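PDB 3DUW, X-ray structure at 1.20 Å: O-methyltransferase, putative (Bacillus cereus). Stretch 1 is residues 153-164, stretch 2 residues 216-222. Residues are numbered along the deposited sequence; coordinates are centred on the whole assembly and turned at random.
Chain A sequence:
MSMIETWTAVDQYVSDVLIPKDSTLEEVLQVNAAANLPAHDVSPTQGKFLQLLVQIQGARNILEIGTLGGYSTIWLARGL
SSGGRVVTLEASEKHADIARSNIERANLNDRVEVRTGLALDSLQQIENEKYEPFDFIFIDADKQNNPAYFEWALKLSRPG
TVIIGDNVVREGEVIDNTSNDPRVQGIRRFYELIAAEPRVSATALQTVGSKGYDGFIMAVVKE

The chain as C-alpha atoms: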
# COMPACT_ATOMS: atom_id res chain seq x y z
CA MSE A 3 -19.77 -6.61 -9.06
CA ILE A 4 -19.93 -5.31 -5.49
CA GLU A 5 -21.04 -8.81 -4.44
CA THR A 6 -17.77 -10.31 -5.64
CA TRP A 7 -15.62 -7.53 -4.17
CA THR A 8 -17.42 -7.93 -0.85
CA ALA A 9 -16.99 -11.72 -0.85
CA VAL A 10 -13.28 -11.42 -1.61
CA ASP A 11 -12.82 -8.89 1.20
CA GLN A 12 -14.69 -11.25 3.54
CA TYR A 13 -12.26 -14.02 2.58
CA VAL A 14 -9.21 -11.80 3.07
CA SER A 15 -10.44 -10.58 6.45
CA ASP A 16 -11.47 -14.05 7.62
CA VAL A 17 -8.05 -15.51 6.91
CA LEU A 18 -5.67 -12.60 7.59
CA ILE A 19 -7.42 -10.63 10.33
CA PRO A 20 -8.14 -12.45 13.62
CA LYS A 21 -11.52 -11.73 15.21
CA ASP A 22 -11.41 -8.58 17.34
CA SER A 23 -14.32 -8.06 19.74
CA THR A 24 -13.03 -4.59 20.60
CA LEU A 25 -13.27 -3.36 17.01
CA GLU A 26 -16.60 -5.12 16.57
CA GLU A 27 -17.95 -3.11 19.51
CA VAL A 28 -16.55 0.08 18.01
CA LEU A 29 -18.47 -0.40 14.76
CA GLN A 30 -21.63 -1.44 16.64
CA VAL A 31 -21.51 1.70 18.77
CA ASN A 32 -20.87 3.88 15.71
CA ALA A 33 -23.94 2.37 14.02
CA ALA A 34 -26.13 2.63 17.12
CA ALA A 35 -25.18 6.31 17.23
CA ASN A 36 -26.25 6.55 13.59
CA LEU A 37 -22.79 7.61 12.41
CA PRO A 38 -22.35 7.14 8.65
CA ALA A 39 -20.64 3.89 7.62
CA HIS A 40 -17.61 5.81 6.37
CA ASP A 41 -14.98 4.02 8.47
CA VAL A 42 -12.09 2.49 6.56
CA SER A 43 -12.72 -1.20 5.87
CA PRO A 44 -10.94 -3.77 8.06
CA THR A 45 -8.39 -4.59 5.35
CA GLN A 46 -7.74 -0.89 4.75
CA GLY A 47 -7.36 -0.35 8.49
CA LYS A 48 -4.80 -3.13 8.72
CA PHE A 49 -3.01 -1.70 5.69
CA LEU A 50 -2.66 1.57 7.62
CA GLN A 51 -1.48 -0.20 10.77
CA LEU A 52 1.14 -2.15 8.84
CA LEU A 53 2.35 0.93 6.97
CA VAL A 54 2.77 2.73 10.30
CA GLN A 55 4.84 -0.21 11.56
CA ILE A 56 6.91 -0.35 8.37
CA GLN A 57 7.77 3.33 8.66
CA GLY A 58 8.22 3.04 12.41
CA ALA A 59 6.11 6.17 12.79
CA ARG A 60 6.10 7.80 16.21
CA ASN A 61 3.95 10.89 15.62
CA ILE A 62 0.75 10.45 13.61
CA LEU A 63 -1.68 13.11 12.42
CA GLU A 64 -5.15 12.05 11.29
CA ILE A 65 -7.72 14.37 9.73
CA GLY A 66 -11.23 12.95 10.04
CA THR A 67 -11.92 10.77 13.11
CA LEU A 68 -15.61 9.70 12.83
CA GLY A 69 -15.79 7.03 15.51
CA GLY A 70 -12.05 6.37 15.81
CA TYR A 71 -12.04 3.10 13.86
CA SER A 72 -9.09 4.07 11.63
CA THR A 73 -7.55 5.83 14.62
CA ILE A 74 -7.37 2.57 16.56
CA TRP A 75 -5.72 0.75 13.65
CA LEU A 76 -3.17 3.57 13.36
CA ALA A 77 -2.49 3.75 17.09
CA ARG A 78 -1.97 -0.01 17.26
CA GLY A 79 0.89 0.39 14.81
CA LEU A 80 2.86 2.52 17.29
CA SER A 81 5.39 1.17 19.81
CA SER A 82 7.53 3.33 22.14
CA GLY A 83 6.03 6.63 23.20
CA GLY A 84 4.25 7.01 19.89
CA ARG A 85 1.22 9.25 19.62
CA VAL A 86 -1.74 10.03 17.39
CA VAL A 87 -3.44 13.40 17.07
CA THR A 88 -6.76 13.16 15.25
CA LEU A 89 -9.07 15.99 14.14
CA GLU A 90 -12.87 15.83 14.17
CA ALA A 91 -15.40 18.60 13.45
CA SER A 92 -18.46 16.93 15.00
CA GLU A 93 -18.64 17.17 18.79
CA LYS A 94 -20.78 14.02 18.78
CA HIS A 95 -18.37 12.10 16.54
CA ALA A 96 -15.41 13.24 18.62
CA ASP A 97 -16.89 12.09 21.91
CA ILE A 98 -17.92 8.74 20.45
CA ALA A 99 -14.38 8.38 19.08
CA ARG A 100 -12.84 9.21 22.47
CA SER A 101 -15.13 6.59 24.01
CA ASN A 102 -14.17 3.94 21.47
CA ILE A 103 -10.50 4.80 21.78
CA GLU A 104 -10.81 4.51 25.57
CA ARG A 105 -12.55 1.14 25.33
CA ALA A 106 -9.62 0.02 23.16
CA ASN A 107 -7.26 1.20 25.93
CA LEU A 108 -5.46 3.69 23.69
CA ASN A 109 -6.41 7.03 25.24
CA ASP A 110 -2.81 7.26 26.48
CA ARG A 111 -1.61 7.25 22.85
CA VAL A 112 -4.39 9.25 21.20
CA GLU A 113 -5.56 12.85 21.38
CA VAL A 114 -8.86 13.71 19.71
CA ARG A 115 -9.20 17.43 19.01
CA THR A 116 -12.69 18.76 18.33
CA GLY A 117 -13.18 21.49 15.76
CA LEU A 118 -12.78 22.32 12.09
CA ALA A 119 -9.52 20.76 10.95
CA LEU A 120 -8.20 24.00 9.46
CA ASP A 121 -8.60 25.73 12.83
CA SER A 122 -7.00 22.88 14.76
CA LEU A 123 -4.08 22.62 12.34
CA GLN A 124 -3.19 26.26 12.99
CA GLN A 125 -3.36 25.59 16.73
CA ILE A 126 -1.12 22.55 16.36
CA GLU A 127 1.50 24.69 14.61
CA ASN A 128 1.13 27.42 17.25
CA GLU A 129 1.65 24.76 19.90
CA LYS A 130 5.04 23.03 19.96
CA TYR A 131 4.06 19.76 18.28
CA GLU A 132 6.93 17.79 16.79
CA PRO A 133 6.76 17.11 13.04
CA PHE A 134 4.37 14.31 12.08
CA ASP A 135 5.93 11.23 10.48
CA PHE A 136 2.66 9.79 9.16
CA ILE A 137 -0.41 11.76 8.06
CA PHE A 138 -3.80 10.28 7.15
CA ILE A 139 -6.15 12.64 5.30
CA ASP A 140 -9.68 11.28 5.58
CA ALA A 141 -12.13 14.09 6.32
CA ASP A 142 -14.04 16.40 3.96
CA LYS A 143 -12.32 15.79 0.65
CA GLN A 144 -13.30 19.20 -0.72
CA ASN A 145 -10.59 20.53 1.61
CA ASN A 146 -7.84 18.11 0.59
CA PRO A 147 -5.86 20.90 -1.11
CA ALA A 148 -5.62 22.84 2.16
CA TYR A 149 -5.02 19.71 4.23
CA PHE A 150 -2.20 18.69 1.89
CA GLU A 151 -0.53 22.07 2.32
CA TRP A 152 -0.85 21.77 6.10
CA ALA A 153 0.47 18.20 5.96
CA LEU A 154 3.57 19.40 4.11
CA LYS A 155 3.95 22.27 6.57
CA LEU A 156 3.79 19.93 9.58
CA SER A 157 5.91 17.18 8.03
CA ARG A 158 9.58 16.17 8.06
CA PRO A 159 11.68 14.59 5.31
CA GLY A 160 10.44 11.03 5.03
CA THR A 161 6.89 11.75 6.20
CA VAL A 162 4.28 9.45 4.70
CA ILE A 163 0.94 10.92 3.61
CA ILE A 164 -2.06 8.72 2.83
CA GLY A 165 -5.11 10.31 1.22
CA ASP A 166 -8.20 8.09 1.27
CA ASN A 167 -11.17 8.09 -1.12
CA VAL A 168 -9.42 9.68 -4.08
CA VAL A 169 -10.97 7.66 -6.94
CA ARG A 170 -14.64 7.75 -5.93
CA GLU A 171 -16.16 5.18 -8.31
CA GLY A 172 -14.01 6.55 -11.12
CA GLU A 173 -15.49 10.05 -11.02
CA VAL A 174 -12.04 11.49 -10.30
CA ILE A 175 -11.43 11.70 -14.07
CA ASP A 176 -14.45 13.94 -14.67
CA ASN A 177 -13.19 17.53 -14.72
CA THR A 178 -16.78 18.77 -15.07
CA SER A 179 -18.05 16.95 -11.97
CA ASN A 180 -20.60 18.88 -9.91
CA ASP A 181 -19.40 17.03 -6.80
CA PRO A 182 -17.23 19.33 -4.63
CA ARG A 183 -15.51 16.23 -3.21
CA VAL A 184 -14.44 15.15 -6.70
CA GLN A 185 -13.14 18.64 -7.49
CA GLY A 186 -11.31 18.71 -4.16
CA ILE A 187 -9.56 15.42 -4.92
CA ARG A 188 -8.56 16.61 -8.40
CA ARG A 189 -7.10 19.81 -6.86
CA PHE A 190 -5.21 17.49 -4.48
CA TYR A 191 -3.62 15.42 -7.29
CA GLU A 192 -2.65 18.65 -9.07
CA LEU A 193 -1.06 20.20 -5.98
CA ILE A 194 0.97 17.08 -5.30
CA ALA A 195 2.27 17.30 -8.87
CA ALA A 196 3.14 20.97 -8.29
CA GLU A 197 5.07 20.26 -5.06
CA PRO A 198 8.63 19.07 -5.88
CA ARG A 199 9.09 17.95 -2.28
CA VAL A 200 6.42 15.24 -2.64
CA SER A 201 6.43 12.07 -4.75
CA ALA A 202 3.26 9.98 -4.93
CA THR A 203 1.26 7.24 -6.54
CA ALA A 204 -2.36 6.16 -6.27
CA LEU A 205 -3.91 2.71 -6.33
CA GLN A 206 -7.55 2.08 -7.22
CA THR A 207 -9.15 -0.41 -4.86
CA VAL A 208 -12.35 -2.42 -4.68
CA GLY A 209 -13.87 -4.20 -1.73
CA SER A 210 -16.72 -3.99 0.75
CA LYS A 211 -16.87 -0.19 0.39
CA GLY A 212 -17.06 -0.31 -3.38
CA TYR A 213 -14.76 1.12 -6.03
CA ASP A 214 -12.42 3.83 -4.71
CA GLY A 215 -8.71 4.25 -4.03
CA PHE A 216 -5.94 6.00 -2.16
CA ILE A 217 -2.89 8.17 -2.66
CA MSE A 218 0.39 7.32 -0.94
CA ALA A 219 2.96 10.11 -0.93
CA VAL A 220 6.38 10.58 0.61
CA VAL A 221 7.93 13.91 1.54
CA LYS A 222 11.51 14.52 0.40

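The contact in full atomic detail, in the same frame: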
# COMPACT_ATOMS: atom_id res chain seq x y z
N ALA A 153 -0.28 19.43 5.74
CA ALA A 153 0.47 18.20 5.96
C ALA A 153 1.94 18.45 5.65
O ALA A 153 2.82 18.07 6.42
CB ALA A 153 -0.07 17.09 5.08
N LEU A 154 2.20 19.10 4.52
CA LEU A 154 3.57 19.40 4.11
C LEU A 154 4.23 20.30 5.14
O LEU A 154 5.39 20.10 5.52
CB LEU A 154 3.56 20.11 2.75
CG LEU A 154 4.43 19.55 1.63
CD1 LEU A 154 4.56 20.60 0.54
CD2 LEU A 154 5.80 19.17 2.16
N LYS A 155 3.48 21.30 5.59
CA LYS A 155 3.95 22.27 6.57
C LYS A 155 4.33 21.62 7.90
O LYS A 155 5.30 22.02 8.54
CB LYS A 155 2.88 23.33 6.78
CG LYS A 155 3.33 24.58 7.53
CD LYS A 155 2.22 25.62 7.55
CE LYS A 155 2.70 26.95 8.10
NZ LYS A 155 1.63 27.99 8.05
N LEU A 156 3.56 20.61 8.31
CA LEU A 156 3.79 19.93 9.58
C LEU A 156 4.56 18.62 9.45
O LEU A 156 4.62 17.83 10.39
CB LEU A 156 2.45 19.67 10.27
CG LEU A 156 1.59 20.92 10.49
CD1 LEU A 156 0.24 20.53 11.07
CD2 LEU A 156 2.33 21.88 11.42
N SER A 157 5.17 18.41 8.28
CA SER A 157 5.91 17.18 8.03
C SER A 157 7.42 17.32 8.25
O SER A 157 7.91 18.36 8.68
CB SER A 157 5.68 16.73 6.59
OG SER A 157 6.30 17.63 5.67
N ARG A 158 8.13 16.23 7.97
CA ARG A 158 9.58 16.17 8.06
C ARG A 158 10.01 15.32 6.87
O ARG A 158 9.19 14.59 6.31
CB ARG A 158 10.04 15.50 9.37
CG ARG A 158 9.72 14.01 9.48
CD ARG A 158 10.47 13.36 10.64
NE ARG A 158 10.15 11.95 10.82
CZ ARG A 158 10.40 10.99 9.94
NH1 ARG A 158 11.00 11.28 8.79
NH2 ARG A 158 10.08 9.73 10.20
N PRO A 159 11.27 15.42 6.45
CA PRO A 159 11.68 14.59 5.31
C PRO A 159 11.42 13.13 5.66
O PRO A 159 11.83 12.66 6.72
CB PRO A 159 13.17 14.91 5.18
CG PRO A 159 13.24 16.34 5.62
CD PRO A 159 12.35 16.34 6.85
N GLY A 160 10.74 12.42 4.77
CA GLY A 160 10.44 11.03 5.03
C GLY A 160 9.00 10.80 5.47
O GLY A 160 8.56 9.66 5.55
N THR A 161 8.28 11.87 5.78
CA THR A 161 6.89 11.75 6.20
C THR A 161 6.05 11.06 5.14
O THR A 161 6.19 11.32 3.95
CB THR A 161 6.27 13.14 6.49
OG1 THR A 161 6.82 13.66 7.71
CG2 THR A 161 4.75 13.04 6.64
N VAL A 162 5.18 10.16 5.59
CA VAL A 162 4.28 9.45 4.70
C VAL A 162 2.90 10.09 4.80
O VAL A 162 2.43 10.39 5.89
CB VAL A 162 4.15 7.96 5.10
CG1 VAL A 162 3.06 7.28 4.27
CG2 VAL A 162 5.48 7.26 4.91
N ILE A 163 2.27 10.33 3.65
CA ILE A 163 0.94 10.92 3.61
C ILE A 163 0.02 9.97 2.85
O ILE A 163 0.33 9.57 1.72
CB ILE A 163 0.93 12.28 2.88
CG1 ILE A 163 1.83 13.28 3.62
CG2 ILE A 163 -0.50 12.82 2.80
CD1 ILE A 163 2.05 14.58 2.87
N ILE A 164 -1.09 9.59 3.47
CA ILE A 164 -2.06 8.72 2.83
C ILE A 164 -3.34 9.53 2.69
O ILE A 164 -3.82 10.10 3.67
CB ILE A 164 -2.40 7.47 3.67
CG1 ILE A 164 -1.18 6.56 3.78
CG2 ILE A 164 -3.58 6.73 3.05
CD1 ILE A 164 -0.77 5.92 2.46
N PHE A 216 -6.70 5.13 -3.04
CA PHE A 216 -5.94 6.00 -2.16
C PHE A 216 -4.63 6.47 -2.77
O PHE A 216 -4.07 5.84 -3.68
CB PHE A 216 -5.63 5.28 -0.84
CG PHE A 216 -4.65 4.14 -0.98
CD1 PHE A 216 -5.07 2.90 -1.47
CD2 PHE A 216 -3.32 4.30 -0.63
CE1 PHE A 216 -4.17 1.84 -1.61
CE2 PHE A 216 -2.41 3.25 -0.76
CZ PHE A 216 -2.83 2.02 -1.26
N ILE A 217 -4.16 7.60 -2.26
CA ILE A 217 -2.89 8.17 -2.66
C ILE A 217 -1.90 7.89 -1.53
O ILE A 217 -2.24 7.95 -0.35
CB ILE A 217 -3.00 9.70 -2.86
CG1 ILE A 217 -3.49 10.01 -4.28
CG2 ILE A 217 -1.65 10.38 -2.59
CD1 ILE A 217 -3.93 11.45 -4.48
N MSE A 218 -0.68 7.54 -1.91
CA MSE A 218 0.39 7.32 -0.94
C MSE A 218 1.51 8.22 -1.43
O MSE A 218 1.98 8.07 -2.56
CB MSE A 218 0.85 5.86 -0.88
CG MSE A 218 1.96 5.64 0.14
SE MSE A 218 2.35 3.78 0.52
CE MSE A 218 3.58 3.45 -0.93
N ALA A 219 1.91 9.16 -0.59
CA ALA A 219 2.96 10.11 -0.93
C ALA A 219 4.05 10.13 0.13
O ALA A 219 3.80 9.83 1.30
CB ALA A 219 2.36 11.50 -1.07
N VAL A 220 5.25 10.49 -0.30
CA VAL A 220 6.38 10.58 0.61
C VAL A 220 7.03 11.94 0.43
O VAL A 220 7.27 12.39 -0.70
CB VAL A 220 7.42 9.47 0.33
CG1 VAL A 220 8.61 9.64 1.27
CG2 VAL A 220 6.80 8.10 0.53
N VAL A 221 7.30 12.60 1.55
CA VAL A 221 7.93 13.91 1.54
C VAL A 221 9.44 13.74 1.45
O VAL A 221 10.03 12.91 2.14
CB VAL A 221 7.59 14.69 2.82
CG1 VAL A 221 8.28 16.05 2.81
CG2 VAL A 221 6.08 14.86 2.94
N LYS A 222 10.07 14.55 0.59
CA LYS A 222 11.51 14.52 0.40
C LYS A 222 12.15 15.76 1.01
O LYS A 222 11.40 16.73 1.28
CB LYS A 222 11.84 14.47 -1.09
CG LYS A 222 13.33 14.51 -1.40
CD LYS A 222 13.62 15.39 -2.61
CE LYS A 222 13.23 16.83 -2.35
NZ LYS A 222 13.92 17.41 -1.16

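Strand 162-164 of the first stretch runs antiparallel to strand 216-221 of the second, their N-to-C directions 161° apart. Register follows from the backbone. Ile163 and Ala219 form a hydrogen-bonded pair, Ile163 N to Ala219 O and Ala219 N to Ile163 O both 2.8 Å, with N-H...O angles of 171° and 164°. Val162 with Val220 and Ile164 with Met218 flank it as non-hydrogen-bonded pairs, their CA atoms 4.7 Å apart in each case. Backbone hydrogen bonds continue beyond these pairs, from Val221 N to Thr161 O (2.9 Å) and from Gly160 N to Val221 O (2.8 Å).

Gly160 belongs to a type II turn from Arg158 to Thr161, closed by Thr161 N to Arg158 O at 2.9 Å. Its phi/psi of 103/-10 would jam a CB against the preceding carbonyl oxygen, and an ideal CB would also lie 2.8 Å from Arg158 NH1. Thr161, with chi1 at -72° (m), places OG1 to accept from Arg158 N at 2.9 Å, bracing the same turn.

Alternation along the strands sorts the side chains. On one face Ile164, m at both chi1 and chi2, brings CD1 to 3.6 Å from Met218 CG; the same CD1 lies 4.3 Å from Phe216 CD2, approaching the ring obliquely. Met218, a selenomethionine, has chi1 and chi2 both t, and its end leads away from the partner strand; Ile164 CD1 is nearest Met218 CG, with Met218 SE farther off at 4.3 Å.

On the face of Ile163 and Ala219, the CB atoms of these two residues are 4.3 Å apart. The m,t conformer of Ile163 carries CD1 to 4.0 Å from Val221 CG2. Val221, chi1 t, has its other methyl, CG1, 4.0 Å from Leu154 CD2 and 3.8 Å from Ser157 OG. The p rotamer of Ser157 lets OG donate to Leu154 O at 2.6 Å, satisfying the hydroxyl beside this apolar methyl.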